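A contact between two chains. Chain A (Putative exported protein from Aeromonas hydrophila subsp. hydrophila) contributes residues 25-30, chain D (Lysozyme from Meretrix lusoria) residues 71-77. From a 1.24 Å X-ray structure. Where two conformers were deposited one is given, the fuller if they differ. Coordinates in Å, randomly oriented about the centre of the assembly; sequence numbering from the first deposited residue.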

# COMPACT_ATOMS: atom_id res chain seq x y z
N GLU A 25 6.91 7.74 -9.75
CA GLU A 25 6.96 6.45 -9.09
C GLU A 25 5.73 5.61 -9.41
O GLU A 25 4.67 6.13 -9.79
N PRO A 26 5.85 4.29 -9.19
CA PRO A 26 4.66 3.46 -9.34
C PRO A 26 3.63 3.70 -8.25
O PRO A 26 3.90 4.31 -7.21
N ALA A 27 2.43 3.19 -8.49
CA ALA A 27 1.38 3.30 -7.51
C ALA A 27 1.65 2.49 -6.25
O ALA A 27 1.29 2.90 -5.17
N SER A 28 2.27 1.32 -6.41
CA SER A 28 2.34 0.34 -5.32
C SER A 28 3.46 0.56 -4.36
O SER A 28 3.47 -0.04 -3.28
N THR A 29 4.48 1.33 -4.74
CA THR A 29 5.68 1.43 -3.92
C THR A 29 6.45 2.67 -4.31
O THR A 29 6.27 3.18 -5.40
N GLY A 30 7.32 3.14 -3.42
CA GLY A 30 8.16 4.28 -3.72
C GLY A 30 8.42 5.04 -2.45
O GLY A 30 8.87 4.47 -1.46
N ASN D 71 1.84 -9.75 -15.25
CA ASN D 71 2.59 -8.51 -15.47
C ASN D 71 3.13 -7.93 -14.17
O ASN D 71 4.23 -7.41 -14.15
N TYR D 72 2.34 -7.99 -13.10
CA TYR D 72 2.76 -7.51 -11.80
C TYR D 72 3.99 -8.27 -11.29
O TYR D 72 4.95 -7.67 -10.81
N MET D 73 3.96 -9.60 -11.43
CA MET D 73 5.07 -10.40 -10.99
C MET D 73 6.30 -10.16 -11.87
O MET D 73 7.40 -10.10 -11.36
N LYS D 74 6.10 -10.02 -13.18
CA LYS D 74 7.20 -9.70 -14.09
C LYS D 74 7.87 -8.38 -13.70
O LYS D 74 9.09 -8.25 -13.74
N ARG D 75 7.06 -7.41 -13.31
CA ARG D 75 7.58 -6.11 -12.91
C ARG D 75 8.34 -6.16 -11.59
O ARG D 75 9.43 -5.57 -11.48
N TYR D 76 7.78 -6.85 -10.59
CA TYR D 76 8.26 -6.69 -9.22
C TYR D 76 9.00 -7.87 -8.59
O TYR D 76 9.85 -7.67 -7.73
N ALA D 77 8.62 -9.10 -8.92
CA ALA D 77 9.03 -10.22 -8.08
C ALA D 77 10.55 -10.44 -8.05
O ALA D 77 11.15 -10.54 -7.00

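The two backbones stay well apart, with A:Ser28 CA and D:Tyr76 CA 10.0 Å from each other, so long side chains of the D helix bridge the gap. A:Glu25 (chi1 m, chi2 t) leads its carboxylate away from chain D and makes no contact with the chain D stretch. A:Pro26 points toward chain D with a C-gamma endo ring. Its CB lies 3.1 Å from D:Tyr76 OH, a close approach near the plane of the tyrosine ring, at its edge. The same CB is 3.5 Å from D:Arg75 NH2. D:Arg75 points toward chain A and is extended, with chi1, chi2 and chi3 all t. A:Ala27 points sideways and touches nothing here.

A:Ser28 points toward the helix with chi1 m. This brings its OG to 3.0 Å from D:Tyr72 OH, which donates a hydrogen bond to it. D:Tyr72 starts sideways, but chi1 t carries its hydroxyl to the serine. A:Ser28 CB also lies 4.0 Å from D:Tyr76 OH. Both A:Ser28 OG and D:Tyr76 OH have hydrogen bonds elsewhere in the structure.

A:Thr29 also points toward chain D, with chi1 t. Its CG2 methyl meets D:Tyr76 CE1 at 3.9 Å. D:Tyr76, with chi1 m, thus touches A:Pro26, A:Ser28 and A:Thr29. A:Gly30 lies beyond the contact.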

# COMPACT_ATOMS: atom_id res chain seq x y z
CB GLU A 25 7.06 6.65 -7.58
CG GLU A 25 8.37 7.26 -7.14
CD GLU A 25 8.43 7.50 -5.64
OE1 GLU A 25 7.38 7.33 -4.96
OE2 GLU A 25 9.52 7.85 -5.15
CB PRO A 26 5.20 2.04 -9.21
CG PRO A 26 6.51 2.15 -8.57
CD PRO A 26 7.04 3.50 -8.83
CB ALA A 27 0.05 2.91 -8.13
CB SER A 28 2.52 -1.08 -5.86
OG SER A 28 1.50 -1.50 -6.72
CB THR A 29 6.56 0.14 -4.06
OG1 THR A 29 7.64 0.17 -3.14
CG2 THR A 29 7.11 -0.05 -5.47
CB ASN D 71 1.75 -7.44 -16.16
CG ASN D 71 1.43 -7.76 -17.59
OD1 ASN D 71 2.00 -8.66 -18.19
ND2 ASN D 71 0.51 -7.00 -18.16
CB TYR D 72 1.62 -7.64 -10.81
CG TYR D 72 1.75 -6.78 -9.58
CD1 TYR D 72 2.27 -7.27 -8.39
CD2 TYR D 72 1.30 -5.46 -9.59
CE1 TYR D 72 2.35 -6.48 -7.25
CE2 TYR D 72 1.39 -4.66 -8.45
CZ TYR D 72 1.92 -5.17 -7.29
OH TYR D 72 1.97 -4.37 -6.16
CB MET D 73 4.69 -11.90 -10.94
CG MET D 73 3.53 -12.23 -10.00
SD MET D 73 3.73 -11.45 -8.39
CE MET D 73 2.00 -11.31 -7.92
CB LYS D 74 6.68 -9.62 -15.52
CG LYS D 74 7.73 -9.32 -16.57
CD LYS D 74 7.14 -9.46 -17.98
CE LYS D 74 8.08 -8.91 -19.06
NZ LYS D 74 7.47 -8.99 -20.42
CB ARG D 75 6.45 -5.09 -12.83
CG ARG D 75 6.90 -3.72 -12.35
CD ARG D 75 5.81 -2.70 -12.54
NE ARG D 75 6.33 -1.37 -12.24
CZ ARG D 75 5.76 -0.24 -12.65
NH1 ARG D 75 4.62 -0.29 -13.32
NH2 ARG D 75 6.33 0.93 -12.38
CB TYR D 76 7.10 -6.31 -8.31
CG TYR D 76 6.58 -4.92 -8.49
CD1 TYR D 76 7.41 -3.83 -8.32
CD2 TYR D 76 5.24 -4.69 -8.78
CE1 TYR D 76 6.92 -2.55 -8.42
CE2 TYR D 76 4.75 -3.40 -8.89
CZ TYR D 76 5.60 -2.34 -8.71
OH TYR D 76 5.19 -1.02 -8.78
CB ALA D 77 8.31 -11.48 -8.52